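Local coordinates for primase X domain-containing protein (Sulfolobus solfataricus, PDB 4WYH) that serves as a noncatalytic subunit of an archaeal eukaryotic-type primase, needed for efficient synthesis of primers in DNA replication, at residues A[36-41]-A[124-129]; A[46-51]-A[76-81]; A[55-60]-A[101-106]; A[69-74]-A[90-95]. All coordinates share one frame; numbering follows the deposited sequence.

Interaction 1: A[36-41]-A[124-129]; sequences EKVLEM and RVLKNS
Met41 and Val125 meet where the first and last modelled helices of this all-helical protein, 33-41 and 116-128, pack almost perpendicularly: their short segments run at 94° to each other with axes 9.7 Å apart. The tight part of the contact is made by one methyl. Val125 CG1 lies 3.6 Å from Met41 CB and touches Met41 CG as well, and it faces the backbone of the other helix at Val38 CA. A valine suits this place because its branch point sits next to the main chain; with CG1 anti to the backbone N (chi1 164°), that methyl is carried onto the partner helix without a long flexible arm. Val38, buried, adds its CG2 at 4.3 Å from Leu126 CD2, while its side chain also packs on Phe50 and Phe77 and so ties this peripheral crossing to the interior.

Toward solvent the contact thins. Lys37 contributes aliphatic carbon, its CB lying 3.9 Å from Leu126 CD2. Its chain is bent, and Lys37 NZ forms a salt bridge with Glu40 OE1 on its own helix at 2.6 Å, on the syn side of the carboxylate. No hydrogen bond joins the two segments. At the chain's end Ser129 folds back on its own helix instead, its OG donating to Val125 O at 3.1 Å, nearly in line with the carbonyl bond.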
# COMPACT_ATOMS: atom_id res chain seq x y z
N GLU A 36 -5.59 -2.15 6.00
CA GLU A 36 -6.91 -2.23 5.38
C GLU A 36 -7.61 -0.88 5.39
O GLU A 36 -8.20 -0.46 4.40
CB GLU A 36 -7.78 -3.28 6.07
CG GLU A 36 -7.25 -4.72 5.95
CD GLU A 36 -7.44 -5.36 4.58
OE1 GLU A 36 -7.92 -4.63 3.68
OE2 GLU A 36 -7.09 -6.58 4.38
N LYS A 37 -7.51 -0.19 6.50
CA LYS A 37 -8.09 1.13 6.62
C LYS A 37 -7.53 2.14 5.63
O LYS A 37 -8.25 2.90 5.05
CB LYS A 37 -7.88 1.66 8.04
CG LYS A 37 -9.02 2.57 8.47
CD LYS A 37 -10.36 1.91 8.13
CE LYS A 37 -11.61 2.64 8.64
NZ LYS A 37 -12.77 1.87 8.07
N VAL A 38 -6.22 2.19 5.51
CA VAL A 38 -5.55 3.06 4.56
C VAL A 38 -6.00 2.67 3.15
O VAL A 38 -6.33 3.57 2.34
CB VAL A 38 -4.01 3.01 4.68
CG1 VAL A 38 -3.36 3.88 3.63
CG2 VAL A 38 -3.56 3.54 6.05
N LEU A 39 -6.04 1.38 2.85
CA LEU A 39 -6.45 0.96 1.56
C LEU A 39 -7.85 1.46 1.22
O LEU A 39 -8.12 1.81 0.08
CB LEU A 39 -6.40 -0.54 1.38
CG LEU A 39 -5.07 -1.15 1.04
CD1 LEU A 39 -5.17 -2.63 1.32
CD2 LEU A 39 -4.56 -0.93 -0.37
N GLU A 40 -8.71 1.47 2.23
CA GLU A 40 -10.08 1.93 2.06
C GLU A 40 -10.18 3.43 1.80
O GLU A 40 -11.02 3.83 1.03
CB GLU A 40 -10.87 1.64 3.30
CG GLU A 40 -12.29 2.11 3.19
CD GLU A 40 -13.05 1.89 4.45
OE1 GLU A 40 -12.38 1.74 5.50
OE2 GLU A 40 -14.31 1.86 4.36
N MET A 41 -9.35 4.22 2.49
CA MET A 41 -9.50 5.67 2.52
C MET A 41 -8.66 6.44 1.51
O MET A 41 -9.09 7.44 0.97
CB MET A 41 -9.26 6.17 3.92
CG MET A 41 -10.17 5.54 4.97
SD MET A 41 -11.92 5.95 4.76
CE MET A 41 -11.87 7.70 4.31
N ARG A 124 -2.92 10.37 9.58
CA ARG A 124 -4.02 11.35 9.40
C ARG A 124 -5.30 10.66 9.00
O ARG A 124 -6.40 11.04 9.50
CB ARG A 124 -3.66 12.45 8.41
CG ARG A 124 -2.60 13.36 9.05
CD ARG A 124 -2.08 14.40 8.07
NE ARG A 124 -1.12 15.33 8.71
CZ ARG A 124 -0.20 16.02 8.04
NH1 ARG A 124 -0.11 15.89 6.73
NH2 ARG A 124 0.64 16.85 8.68
N VAL A 125 -5.14 9.61 8.18
CA VAL A 125 -6.29 8.75 7.84
C VAL A 125 -6.78 7.95 9.04
O VAL A 125 -7.98 7.83 9.25
CB VAL A 125 -5.91 7.78 6.69
CG1 VAL A 125 -6.91 6.62 6.55
CG2 VAL A 125 -5.78 8.57 5.42
N LEU A 126 -5.84 7.36 9.79
CA LEU A 126 -6.22 6.50 10.94
C LEU A 126 -6.89 7.38 11.99
O LEU A 126 -7.90 6.97 12.62
CB LEU A 126 -4.99 5.80 11.50
CG LEU A 126 -4.27 4.88 10.52
CD1 LEU A 126 -3.10 4.25 11.25
CD2 LEU A 126 -5.26 3.86 9.96
N LYS A 127 -6.33 8.60 12.12
CA LYS A 127 -6.67 9.51 13.15
C LYS A 127 -8.00 10.17 12.91
O LYS A 127 -8.84 10.23 13.85
CB LYS A 127 -5.59 10.56 13.35
CG LYS A 127 -4.43 9.99 14.13
CD LYS A 127 -3.54 11.13 14.44
CE LYS A 127 -2.29 10.55 15.08
NZ LYS A 127 -2.29 10.28 16.57
N ASN A 128 -8.25 10.60 11.67
CA ASN A 128 -9.55 11.27 11.45
C ASN A 128 -10.71 10.32 11.42
O ASN A 128 -11.85 10.76 11.44
CB ASN A 128 -9.58 12.15 10.21
CG ASN A 128 -9.50 11.36 8.96
OD1 ASN A 128 -8.94 10.26 8.96
ND2 ASN A 128 -10.09 11.88 7.88
N SER A 129 -10.43 9.03 11.35
CA SER A 129 -11.49 8.07 11.49
C SER A 129 -11.91 8.06 12.94
O SER A 129 -12.78 7.25 13.31
CB SER A 129 -11.04 6.70 11.00
OG SER A 129 -10.84 6.77 9.58

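Interaction 2: A[46-51]-A[76-81]; sequences SRKRFI and EFYYKL
Arg47 lays its guanidinium flat on the ring of Tyr78, the planes 7° apart and the centres 4.1 Å apart. The stack is an off-centre cation-pi contact: Arg47 NH1 sits over the ring toward its rim, 3.4 Å from Tyr78 CZ. Leu81 closes the opposite face with CB and CG, so the flat cation is sandwiched between aromatic and aliphatic surfaces. In its own plane, Arg47 NH1 donates to Tyr78 O at 2.9 Å. The chain bends at chi3 (-63°), turning NE out of the extended line.

Next to Arg47, whose CG it touches, Phe77 places CZ 3.5 Å from Phe50 CD2, the rings oblique, while Ile51 CG1 packs at the edge of the Phe77 ring. Farther out, Arg47 NE bonds to Gln44 O and NH2 to Ser83 O, which fixes the rotation of the group. The side chain of Asp45, a manganese-binding residue with no ion bound in this model, lies about 6 Å from that of Arg47. An alanine at Arg47 would probably leave Tyr78 O without this donor and the Tyr78 ring without its cationic cover. Gripped by three backbone carbonyls, the buried charge is probably stabilised by their dipoles and the tyrosine's pi electrons.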
# COMPACT_ATOMS: atom_id res chain seq x y z
N SER A 46 2.13 10.01 -1.02
CA SER A 46 2.87 8.83 -0.70
C SER A 46 2.27 7.55 -1.26
O SER A 46 2.73 6.50 -0.90
CB SER A 46 3.06 8.74 0.81
OG SER A 46 1.87 8.37 1.45
N ARG A 47 1.24 7.64 -2.12
CA ARG A 47 0.52 6.46 -2.66
C ARG A 47 1.37 5.41 -3.27
O ARG A 47 1.20 4.25 -2.93
CB ARG A 47 -0.55 6.86 -3.68
CG ARG A 47 -1.78 7.43 -3.07
CD ARG A 47 -2.70 8.04 -4.14
NE ARG A 47 -2.05 9.17 -4.81
CZ ARG A 47 -2.49 9.68 -5.94
NH1 ARG A 47 -3.58 9.18 -6.57
NH2 ARG A 47 -1.86 10.71 -6.44
N LYS A 48 2.31 5.80 -4.14
CA LYS A 48 3.11 4.81 -4.82
C LYS A 48 4.07 4.11 -3.86
O LYS A 48 4.17 2.93 -3.83
CB LYS A 48 3.80 5.42 -6.05
CG LYS A 48 2.83 5.56 -7.21
CD LYS A 48 3.52 6.20 -8.39
CE LYS A 48 2.49 6.52 -9.44
NZ LYS A 48 3.13 7.19 -10.61
N ARG A 49 4.72 4.87 -3.00
CA ARG A 49 5.58 4.26 -1.98
C ARG A 49 4.80 3.34 -1.01
O ARG A 49 5.28 2.27 -0.69
CB ARG A 49 6.29 5.37 -1.19
CG ARG A 49 7.20 6.17 -2.07
CD ARG A 49 8.22 6.98 -1.25
NE ARG A 49 7.61 7.73 -0.15
CZ ARG A 49 7.21 8.98 -0.25
NH1 ARG A 49 7.25 9.56 -1.40
NH2 ARG A 49 6.71 9.63 0.80
N PHE A 50 3.59 3.73 -0.61
CA PHE A 50 2.73 2.90 0.26
C PHE A 50 2.45 1.61 -0.46
O PHE A 50 2.55 0.57 0.10
CB PHE A 50 1.44 3.61 0.60
CG PHE A 50 0.53 2.82 1.52
CD1 PHE A 50 0.89 2.63 2.82
CD2 PHE A 50 -0.59 2.19 1.05
CE1 PHE A 50 0.10 1.92 3.68
CE2 PHE A 50 -1.40 1.45 1.92
CZ PHE A 50 -1.03 1.31 3.22
N ILE A 51 2.14 1.67 -1.74
CA ILE A 51 1.98 0.43 -2.55
C ILE A 51 3.23 -0.44 -2.63
O ILE A 51 3.17 -1.64 -2.37
CB ILE A 51 1.47 0.73 -4.00
CG1 ILE A 51 0.04 1.31 -3.98
CG2 ILE A 51 1.58 -0.50 -4.92
CD1 ILE A 51 -0.37 1.88 -5.34
N GLU A 76 -7.68 0.38 -7.09
CA GLU A 76 -8.80 1.02 -6.38
C GLU A 76 -8.35 1.95 -5.29
O GLU A 76 -8.85 3.05 -5.24
CB GLU A 76 -9.64 0.02 -5.65
CG GLU A 76 -10.79 -0.44 -6.37
CD GLU A 76 -11.40 -1.63 -5.69
OE1 GLU A 76 -10.89 -2.21 -4.66
OE2 GLU A 76 -12.36 -2.01 -6.26
N PHE A 77 -7.40 1.54 -4.47
CA PHE A 77 -6.73 2.42 -3.52
C PHE A 77 -6.08 3.63 -4.17
O PHE A 77 -6.35 4.77 -3.74
CB PHE A 77 -5.63 1.64 -2.76
CG PHE A 77 -4.64 2.52 -2.09
CD1 PHE A 77 -5.02 3.23 -0.96
CD2 PHE A 77 -3.32 2.67 -2.58
CE1 PHE A 77 -4.09 4.06 -0.33
CE2 PHE A 77 -2.40 3.49 -1.92
CZ PHE A 77 -2.80 4.18 -0.82
N TYR A 78 -5.28 3.41 -5.21
CA TYR A 78 -4.58 4.50 -5.88
C TYR A 78 -5.45 5.60 -6.34
O TYR A 78 -5.06 6.76 -6.17
CB TYR A 78 -3.65 4.01 -7.03
CG TYR A 78 -2.85 5.15 -7.61
CD1 TYR A 78 -1.68 5.59 -7.03
CD2 TYR A 78 -3.34 5.84 -8.72
CE1 TYR A 78 -0.99 6.68 -7.56
CE2 TYR A 78 -2.69 6.95 -9.23
CZ TYR A 78 -1.52 7.38 -8.65
OH TYR A 78 -0.87 8.46 -9.20
N TYR A 79 -6.60 5.28 -6.96
CA TYR A 79 -7.47 6.29 -7.52
C TYR A 79 -8.52 6.85 -6.52
O TYR A 79 -9.44 7.57 -6.89
CB TYR A 79 -8.08 5.80 -8.83
CG TYR A 79 -7.08 5.59 -9.94
CD1 TYR A 79 -6.42 6.67 -10.51
CD2 TYR A 79 -6.80 4.32 -10.44
CE1 TYR A 79 -5.50 6.50 -11.57
CE2 TYR A 79 -5.85 4.16 -11.49
CZ TYR A 79 -5.23 5.26 -12.04
OH TYR A 79 -4.29 5.19 -13.05
N LYS A 80 -8.37 6.57 -5.24
CA LYS A 80 -9.15 7.32 -4.26
C LYS A 80 -8.86 8.82 -4.34
O LYS A 80 -9.70 9.61 -3.98
CB LYS A 80 -8.89 6.84 -2.82
CG LYS A 80 -9.22 5.40 -2.59
CD LYS A 80 -10.66 5.17 -2.85
CE LYS A 80 -11.27 4.47 -1.69
NZ LYS A 80 -12.54 3.81 -2.08
N LEU A 81 -7.69 9.21 -4.84
CA LEU A 81 -7.38 10.66 -5.02
C LEU A 81 -8.07 11.34 -6.22
O LEU A 81 -8.66 12.41 -6.04
CB LEU A 81 -5.86 10.90 -5.10
CG LEU A 81 -5.27 12.21 -4.55
CD1 LEU A 81 -5.97 13.40 -5.14
CD2 LEU A 81 -5.37 12.34 -3.04

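Interaction 3: A[55-60]-A[101-106]; sequences ASRYLV and KGLLPW
Arg57 reaches from helix 47-63 across segment 101-106, the end of helix 88-101 and the loop that leads to helix 108-114 in this all-helical fold, and successive atoms of its side chain meet the backbone and Leu103 of that loop. Its CB starts against the main chain, 3.4 Å from Leu103 O and close to Pro105 N. CG keeps company with the same Leu103 carbonyl. The chain is extended from CG to NE (chi2 -174°), and CD comes to 3.3 Å from Leu104 O. NE then passes Leu103 CB and also makes a weak hydrogen bond to Leu52 O on its own helix. At the tip, Leu103 CD1 lies over one face of the guanidinium, offset toward the rim and 3.5 Å from Arg57 NH2. Arg57 NH1 donates to Leu104 O at 2.9 Å; the oxygen lies near the guanidinium plane, but the donor stands above the carbonyl plane. An arginine suits this place because its methylene chain can lie on the loop while its planar end still donates to a loop carbonyl.

Beside it, the buried Pro105 sets its CB 4.4 Å from Tyr58 CB, while the Tyr58 hydroxyl turns to Glu36. Trp106, whose ring stacks on Tyr53, stands next to the arginine's tip. A water bridges the two, accepting from Arg57 NH1 at 2.7 Å and, weakly, from Trp106 NE1 at 3.3 Å.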
# COMPACT_ATOMS: atom_id res chain seq x y z
N ALA A 55 1.51 -1.97 1.06
CA ALA A 55 0.25 -2.61 0.75
C ALA A 55 0.42 -3.85 -0.11
O ALA A 55 -0.19 -4.88 0.17
CB ALA A 55 -0.67 -1.62 0.09
N SER A 56 1.24 -3.79 -1.13
CA SER A 56 1.43 -4.95 -2.00
C SER A 56 1.95 -6.17 -1.19
O SER A 56 1.42 -7.25 -1.33
CB SER A 56 2.42 -4.68 -3.17
OG SER A 56 3.70 -4.37 -2.68
N ARG A 57 2.94 -5.93 -0.33
CA ARG A 57 3.53 -6.97 0.51
C ARG A 57 2.54 -7.52 1.52
O ARG A 57 2.49 -8.70 1.74
CB ARG A 57 4.69 -6.37 1.25
CG ARG A 57 5.72 -5.67 0.36
CD ARG A 57 6.89 -5.24 1.18
NE ARG A 57 7.89 -4.58 0.41
CZ ARG A 57 9.08 -4.25 0.86
NH1 ARG A 57 9.42 -4.54 2.12
NH2 ARG A 57 9.92 -3.60 0.06
N TYR A 58 1.73 -6.67 2.13
CA TYR A 58 0.68 -7.15 3.01
C TYR A 58 -0.31 -8.08 2.30
O TYR A 58 -0.61 -9.19 2.73
CB TYR A 58 -0.04 -5.97 3.58
CG TYR A 58 -1.33 -6.29 4.30
CD1 TYR A 58 -1.32 -7.02 5.46
CD2 TYR A 58 -2.60 -5.90 3.75
CE1 TYR A 58 -2.53 -7.35 6.11
CE2 TYR A 58 -3.81 -6.24 4.38
CZ TYR A 58 -3.75 -6.91 5.56
OH TYR A 58 -4.84 -7.23 6.26
N LEU A 59 -0.85 -7.59 1.19
CA LEU A 59 -1.83 -8.33 0.45
C LEU A 59 -1.31 -9.70 0.01
O LEU A 59 -1.94 -10.73 0.21
CB LEU A 59 -2.29 -7.49 -0.76
CG LEU A 59 -3.12 -6.24 -0.46
CD1 LEU A 59 -3.37 -5.48 -1.75
CD2 LEU A 59 -4.39 -6.71 0.21
N VAL A 60 -0.14 -9.71 -0.56
CA VAL A 60 0.41 -10.91 -1.14
C VAL A 60 0.99 -11.88 -0.09
O VAL A 60 0.73 -13.12 -0.12
CB VAL A 60 1.47 -10.51 -2.19
CG1 VAL A 60 2.25 -11.71 -2.69
CG2 VAL A 60 0.78 -9.75 -3.34
N LYS A 101 10.12 -12.43 -3.64
CA LYS A 101 11.09 -12.23 -2.59
C LYS A 101 10.53 -12.42 -1.18
O LYS A 101 11.29 -12.46 -0.19
CB LYS A 101 11.80 -10.87 -2.77
CG LYS A 101 12.60 -10.75 -4.07
CD LYS A 101 13.13 -9.33 -4.35
CE LYS A 101 12.13 -8.44 -5.06
NZ LYS A 101 11.62 -9.09 -6.26
N GLY A 102 9.22 -12.60 -1.06
CA GLY A 102 8.59 -12.72 0.22
C GLY A 102 8.72 -11.49 1.13
O GLY A 102 8.77 -11.60 2.34
N LEU A 103 8.75 -10.31 0.55
CA LEU A 103 9.02 -9.10 1.31
C LEU A 103 7.88 -8.77 2.20
O LEU A 103 6.72 -8.98 1.84
CB LEU A 103 9.33 -7.93 0.40
CG LEU A 103 10.46 -8.02 -0.61
CD1 LEU A 103 10.71 -6.71 -1.31
CD2 LEU A 103 11.74 -8.56 -0.04
N LEU A 104 8.23 -8.31 3.41
CA LEU A 104 7.28 -7.94 4.43
C LEU A 104 6.95 -6.44 4.47
O LEU A 104 7.81 -5.60 4.30
CB LEU A 104 7.83 -8.27 5.80
CG LEU A 104 8.14 -9.74 6.02
CD1 LEU A 104 9.10 -9.87 7.22
CD2 LEU A 104 6.86 -10.48 6.28
N PRO A 105 5.67 -6.11 4.73
CA PRO A 105 5.31 -4.68 4.73
C PRO A 105 6.15 -3.92 5.75
O PRO A 105 6.44 -4.46 6.80
CB PRO A 105 3.84 -4.70 5.10
CG PRO A 105 3.67 -5.94 5.88
CD PRO A 105 4.55 -6.94 5.19
N TRP A 106 6.61 -2.71 5.43
CA TRP A 106 7.24 -1.86 6.46
C TRP A 106 6.30 -1.62 7.68
O TRP A 106 5.08 -1.40 7.56
CB TRP A 106 7.56 -0.53 5.85
CG TRP A 106 8.72 -0.44 4.97
CD1 TRP A 106 9.44 -1.47 4.37
CD2 TRP A 106 9.34 0.77 4.55
NE1 TRP A 106 10.46 -0.97 3.67
CE2 TRP A 106 10.42 0.41 3.72
CE3 TRP A 106 9.06 2.12 4.77
CZ2 TRP A 106 11.23 1.37 3.09
CZ3 TRP A 106 9.88 3.05 4.19
CH2 TRP A 106 10.95 2.67 3.35
O HOH W 1 11.71 -4.05 3.52

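Interaction 4: A[69-74]-A[90-95]; sequences EALQTL and WLKSVI
Leu71 and Leu91 have the closest alpha carbons, 6.4 Å apart, where segments 69-74 and 90-95, of helices 67-78 and 88-101, run in roughly opposed directions, their axes 9.8 Å apart at an angle of 127°. No hydrogen bond crosses the interface; its side-chain contacts are made by carbon atoms. Leu71 holds its CG anti to the backbone N (chi1 173°), from where CD1 comes to 3.5 Å from Leu91 CB; the two leucine side chains cross at about a right angle. On the outer side, Leu71 CD2 also touches Lys92 CE at 4.0 Å, a place for lysine because its methylenes can add to the apolar surface while the chain extends outward.

Ile95 fits against the backbone of the other helix. Its CD1 lies 3.5 Å from Leu71 N and 3.8 Å from Ala70 CB, and the small alanine suits the spot because it lets the isoleucine tip come close to the main chain. Ile95 CG1 also meets Leu74 CD1 at 3.7 Å, the two side chains sliding past each other in opposite directions. An alanine at Ile95 would probably open a gap beside Ala70 and Leu71 and leave the end of Leu74 freer to turn. Farther in, Leu74 CB is 4.1 Å from Leu91 CD2, and Leu74 packs on Leu59 while Leu91 packs on Val86.

Apolar packing between two helices consecutive in the chain, as here, builds the interior of this all-helical domain.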
# COMPACT_ATOMS: atom_id res chain seq x y z
N GLU A 69 -6.69 -10.21 -7.45
CA GLU A 69 -7.25 -9.44 -6.37
C GLU A 69 -6.31 -8.33 -5.90
O GLU A 69 -6.76 -7.26 -5.56
CB GLU A 69 -7.68 -10.35 -5.22
CG GLU A 69 -8.21 -9.57 -4.03
CD GLU A 69 -8.71 -10.43 -2.88
OE1 GLU A 69 -8.76 -11.68 -2.97
OE2 GLU A 69 -9.08 -9.82 -1.86
N ALA A 70 -5.02 -8.61 -5.82
CA ALA A 70 -4.06 -7.61 -5.36
C ALA A 70 -4.09 -6.46 -6.31
O ALA A 70 -4.13 -5.33 -5.90
CB ALA A 70 -2.66 -8.23 -5.28
N LEU A 71 -4.08 -6.75 -7.59
CA LEU A 71 -4.07 -5.73 -8.59
C LEU A 71 -5.27 -4.81 -8.48
O LEU A 71 -5.13 -3.60 -8.53
CB LEU A 71 -3.93 -6.34 -9.99
CG LEU A 71 -4.06 -5.33 -11.14
CD1 LEU A 71 -2.95 -4.31 -11.15
CD2 LEU A 71 -4.18 -6.01 -12.49
N GLN A 72 -6.45 -5.37 -8.29
CA GLN A 72 -7.65 -4.55 -8.26
C GLN A 72 -7.65 -3.75 -7.00
O GLN A 72 -7.93 -2.59 -7.03
CB GLN A 72 -8.90 -5.45 -8.34
CG GLN A 72 -10.18 -4.65 -8.27
CD GLN A 72 -10.28 -3.57 -9.33
OE1 GLN A 72 -9.88 -3.77 -10.49
NE2 GLN A 72 -10.84 -2.41 -8.96
N THR A 73 -7.29 -4.35 -5.88
CA THR A 73 -7.24 -3.66 -4.60
C THR A 73 -6.28 -2.45 -4.59
O THR A 73 -6.61 -1.36 -4.08
CB THR A 73 -6.78 -4.66 -3.53
OG1 THR A 73 -7.74 -5.74 -3.50
CG2 THR A 73 -6.71 -3.97 -2.18
N LEU A 74 -5.09 -2.67 -5.18
CA LEU A 74 -4.07 -1.64 -5.26
C LEU A 74 -4.49 -0.50 -6.18
O LEU A 74 -4.26 0.68 -5.88
CB LEU A 74 -2.74 -2.27 -5.72
CG LEU A 74 -2.15 -3.25 -4.73
CD1 LEU A 74 -0.97 -4.01 -5.28
CD2 LEU A 74 -1.79 -2.50 -3.46
N TRP A 90 3.27 -1.52 -13.95
CA TRP A 90 3.99 -1.26 -12.69
C TRP A 90 3.38 -2.13 -11.55
O TRP A 90 4.08 -2.81 -10.85
CB TRP A 90 3.95 0.22 -12.34
CG TRP A 90 4.76 0.59 -11.20
CD1 TRP A 90 6.12 0.85 -11.21
CD2 TRP A 90 4.32 0.84 -9.87
NE1 TRP A 90 6.54 1.22 -9.96
CE2 TRP A 90 5.46 1.23 -9.11
CE3 TRP A 90 3.09 0.82 -9.23
CZ2 TRP A 90 5.38 1.56 -7.77
CZ3 TRP A 90 3.04 1.14 -7.87
CH2 TRP A 90 4.16 1.53 -7.18
N LEU A 91 2.07 -2.08 -11.41
CA LEU A 91 1.38 -2.81 -10.32
C LEU A 91 1.60 -4.30 -10.39
O LEU A 91 1.88 -4.92 -9.39
CB LEU A 91 -0.09 -2.47 -10.30
CG LEU A 91 -0.42 -1.03 -9.89
CD1 LEU A 91 -1.90 -0.67 -10.15
CD2 LEU A 91 -0.07 -0.79 -8.42
N LYS A 92 1.47 -4.88 -11.58
CA LYS A 92 1.71 -6.27 -11.77
C LYS A 92 3.16 -6.63 -11.46
O LYS A 92 3.42 -7.63 -10.77
CB LYS A 92 1.40 -6.72 -13.19
CG LYS A 92 -0.01 -6.46 -13.62
CD LYS A 92 -0.21 -7.02 -15.04
CE LYS A 92 -1.67 -7.02 -15.47
NZ LYS A 92 -1.66 -7.23 -16.95
N SER A 93 4.10 -5.82 -11.93
CA SER A 93 5.51 -6.03 -11.57
C SER A 93 5.79 -5.97 -10.05
O SER A 93 6.52 -6.80 -9.50
CB SER A 93 6.39 -5.05 -12.29
OG SER A 93 7.75 -5.20 -11.85
N VAL A 94 5.26 -4.98 -9.36
CA VAL A 94 5.39 -4.95 -7.90
C VAL A 94 4.88 -6.21 -7.23
O VAL A 94 5.54 -6.76 -6.34
CB VAL A 94 4.63 -3.74 -7.34
CG1 VAL A 94 4.65 -3.77 -5.82
CG2 VAL A 94 5.19 -2.41 -7.86
N ILE A 95 3.64 -6.59 -7.55
CA ILE A 95 2.97 -7.75 -6.97
C ILE A 95 3.83 -8.99 -7.22
O ILE A 95 4.07 -9.73 -6.29
CB ILE A 95 1.56 -7.97 -7.57
CG1 ILE A 95 0.61 -6.85 -7.13
CG2 ILE A 95 1.02 -9.36 -7.22
CD1 ILE A 95 -0.57 -6.75 -8.07

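In the fold
Interactions 2 and 4 are buried, interaction 3 is partly so, and interaction 1 lies at the surface. Interactions 2 and 3 both use helix 47-63, and interactions 2 and 4 share helix 67-78; Ile51 packs on Trp90 and Leu91 to join the latter pair. Interaction 1 closes the chain's two modelled ends and meets interaction 2 where Leu39 O lies against Phe77 CD1. Chemistry follows place: interactions 1 and 4 are apolar across their helix pairs, whereas 2 and 3 each rest on an arginine bonded to a backbone carbonyl. That of interaction 2 is enclosed between side chains, while that of interaction 3 also reaches a water.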